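Local coordinates for NOL1/NOP2/sun family protein (Enterococcus faecium, PDB 3M4X) that probably methylates ribosomal RNA, as a member of the NOL1/NOP2/sun family of RNA methyltransferases with a PUA-like RNA-binding domain, at residues 13-18 against 238-243. Numbering follows the deposited sequence.
Sequences IKKYRL and APEENE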
loop_
_atom_site.group_PDB
_atom_site.type_symbol
_atom_site.label_atom_id
_atom_site.label_comp_id
_atom_site.label_asym_id
_atom_site.label_seq_id
_atom_site.Cartn_x
_atom_site.Cartn_y
_atom_site.Cartn_z
ATOM N N ILE A 13 24.214 19.375 10.241
ATOM C CA ILE A 13 24.021 20.524 11.119
ATOM C C ILE A 13 24.399 21.854 10.455
ATOM O O ILE A 13 23.649 22.830 10.531
ATOM C CB ILE A 13 24.796 20.320 12.452
ATOM C CG1 ILE A 13 24.183 19.155 13.228
ATOM C CG2 ILE A 13 24.787 21.576 13.304
ATOM C CD1 ILE A 13 24.867 18.849 14.539
ATOM N N LYS A 14 25.550 21.896 9.790
ATOM C CA LYS A 14 25.956 23.097 9.058
ATOM C C LYS A 14 24.998 23.406 7.900
ATOM O O LYS A 14 24.569 24.553 7.706
ATOM C CB LYS A 14 27.384 22.954 8.511
ATOM C CG LYS A 14 28.445 22.518 9.520
ATOM C CD LYS A 14 29.856 22.679 8.933
ATOM C CE LYS A 14 30.792 21.523 9.317
ATOM N NZ LYS A 14 30.973 21.320 10.793
ATOM N N LYS A 15 24.666 22.381 7.120
ATOM C CA LYS A 15 23.808 22.577 5.954
ATOM C C LYS A 15 22.514 23.260 6.381
ATOM O O LYS A 15 22.125 24.283 5.822
ATOM C CB LYS A 15 23.519 21.233 5.271
ATOM C CG LYS A 15 22.707 21.307 3.967
ATOM C CD LYS A 15 22.761 19.973 3.235
ATOM C CE LYS A 15 22.104 20.040 1.858
ATOM N NZ LYS A 15 20.635 20.252 1.957
ATOM N N TYR A 16 21.878 22.702 7.405
ATOM C CA TYR A 16 20.567 23.168 7.842
ATOM C C TYR A 16 20.574 24.394 8.754
ATOM O O TYR A 16 19.559 25.075 8.870
ATOM C CB TYR A 16 19.746 22.002 8.423
ATOM C CG TYR A 16 19.221 21.094 7.321
ATOM C CD1 TYR A 16 19.921 19.960 6.936
ATOM C CD2 TYR A 16 18.052 21.404 6.633
ATOM C CE1 TYR A 16 19.459 19.135 5.912
ATOM C CE2 TYR A 16 17.578 20.581 5.593
ATOM C CZ TYR A 16 18.288 19.449 5.244
ATOM O OH TYR A 16 17.847 18.625 4.232
ATOM N N ARG A 17 21.709 24.671 9.397
ATOM C CA ARG A 17 21.921 25.970 10.021
ATOM C C ARG A 17 21.785 27.070 8.973
ATOM O O ARG A 17 21.036 28.032 9.147
ATOM C CB ARG A 17 23.313 26.058 10.642
ATOM C CG ARG A 17 23.434 25.427 11.996
ATOM C CD ARG A 17 24.408 26.203 12.864
ATOM N NE ARG A 17 24.559 25.592 14.181
ATOM C CZ ARG A 17 25.579 24.814 14.523
ATOM N NH1 ARG A 17 26.543 24.557 13.646
ATOM N NH2 ARG A 17 25.641 24.296 15.744
ATOM N N LEU A 18 22.518 26.921 7.878
ATOM C CA LEU A 18 22.432 27.876 6.773
ATOM C C LEU A 18 21.056 27.940 6.098
ATOM O O LEU A 18 20.566 29.031 5.780
ATOM C CB LEU A 18 23.508 27.587 5.722
ATOM C CG LEU A 18 24.954 27.900 6.114
ATOM C CD1 LEU A 18 25.891 27.518 4.983
ATOM C CD2 LEU A 18 25.120 29.373 6.475
ATOM N N ALA A 238 16.115 17.564 2.203
ATOM C CA ALA A 238 17.004 18.246 1.258
ATOM C C ALA A 238 16.276 18.893 0.088
ATOM O O ALA A 238 15.456 18.251 -0.574
ATOM C CB ALA A 238 18.091 17.300 0.757
ATOM N N PRO A 239 16.565 20.182 -0.159
ATOM C CA PRO A 239 16.091 20.851 -1.374
ATOM C C PRO A 239 16.484 20.052 -2.601
ATOM O O PRO A 239 15.688 19.950 -3.529
ATOM C CB PRO A 239 16.854 22.184 -1.363
ATOM C CG PRO A 239 17.070 22.453 0.130
ATOM C CD PRO A 239 17.305 21.097 0.738
ATOM N N GLU A 240 17.693 19.492 -2.607
ATOM C CA GLU A 240 18.190 18.794 -3.791
ATOM C C GLU A 240 17.244 17.672 -4.230
ATOM O O GLU A 240 17.164 17.362 -5.407
ATOM C CB GLU A 240 19.610 18.260 -3.576
ATOM C CG GLU A 240 20.685 19.349 -3.401
ATOM C CD GLU A 240 20.721 19.920 -1.982
ATOM O OE1 GLU A 240 19.932 19.471 -1.122
ATOM O OE2 GLU A 240 21.541 20.821 -1.722
ATOM N N GLU A 241 16.512 17.097 -3.279
ATOM C CA GLU A 241 15.610 15.978 -3.564
ATOM C C GLU A 241 14.134 16.354 -3.619
ATOM O O GLU A 241 13.298 15.542 -3.994
ATOM C CB GLU A 241 15.815 14.865 -2.542
ATOM C CG GLU A 241 17.212 14.308 -2.570
ATOM C CD GLU A 241 17.517 13.495 -1.356
ATOM O OE1 GLU A 241 18.172 14.031 -0.432
ATOM O OE2 GLU A 241 17.090 12.323 -1.321
ATOM N N ASN A 242 13.827 17.590 -3.249
ATOM C CA ASN A 242 12.457 18.057 -3.177
ATOM C C ASN A 242 12.175 19.172 -4.187
ATOM O O ASN A 242 11.811 18.898 -5.332
ATOM C CB ASN A 242 12.138 18.521 -1.753
ATOM C CG ASN A 242 12.319 17.409 -0.711
ATOM O OD1 ASN A 242 12.430 17.677 0.488
ATOM N ND2 ASN A 242 12.353 16.163 -1.169
ATOM N N GLU A 243 12.327 20.426 -3.771
ATOM C CA GLU A 243 12.037 21.550 -4.671
ATOM C C GLU A 243 12.853 21.516 -5.967
ATOM O O GLU A 243 12.387 21.985 -7.003
ATOM C CB GLU A 243 12.263 22.910 -3.992
ATOM C CG GLU A 243 11.276 23.272 -2.897
ATOM C CD GLU A 243 11.681 22.727 -1.529
ATOM O OE1 GLU A 243 12.664 21.961 -1.464
ATOM O OE2 GLU A 243 11.010 23.059 -0.520
#
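Lys-15 and Tyr-16, neighbours on helix 10-20 of the N-terminal region, send their side chains across to the loop that follows strand 228-234 of the Rossmann-like methyltransferase fold. Lys-15 meets Glu-240 tip to tip in a salt bridge. Its CG stands anti to the backbone N (chi1 -176°), and the chain runs extended until chi4 (-67°) bends NZ aside. Glu-240 OE1 receives NZ at 3.3 Å through its syn lone pair and is the nearer oxygen, while OE2 lies 3.8 Å from NZ. CE of Lys-15 lies 3.7 Å from both OE1 and OE2. The ammonium group also comes up to the proline ring, NZ to Pro-239 CD being 3.6 Å, with the methyl of Ala-238 slightly farther off.

The Tyr-16 ring reaches the same loop with its hydroxyl. Ala-238 N lies at the ring edge, near the ring plane, and only 2.9 Å from OH, but the angle is too poor for a hydrogen bond; OH instead makes a weak one with Glu-188. The ring meets that of Phe-12 on its own helix, with planes at about 45°, and touches Phe-28 of helix 24-33. Within the loop, Glu-241 N bonds to Ala-238 O and Asn-242 N to Pro-239 O, and Glu-240 O accepts a hydrogen bond from Gln-210 NE2 on helix 205-222.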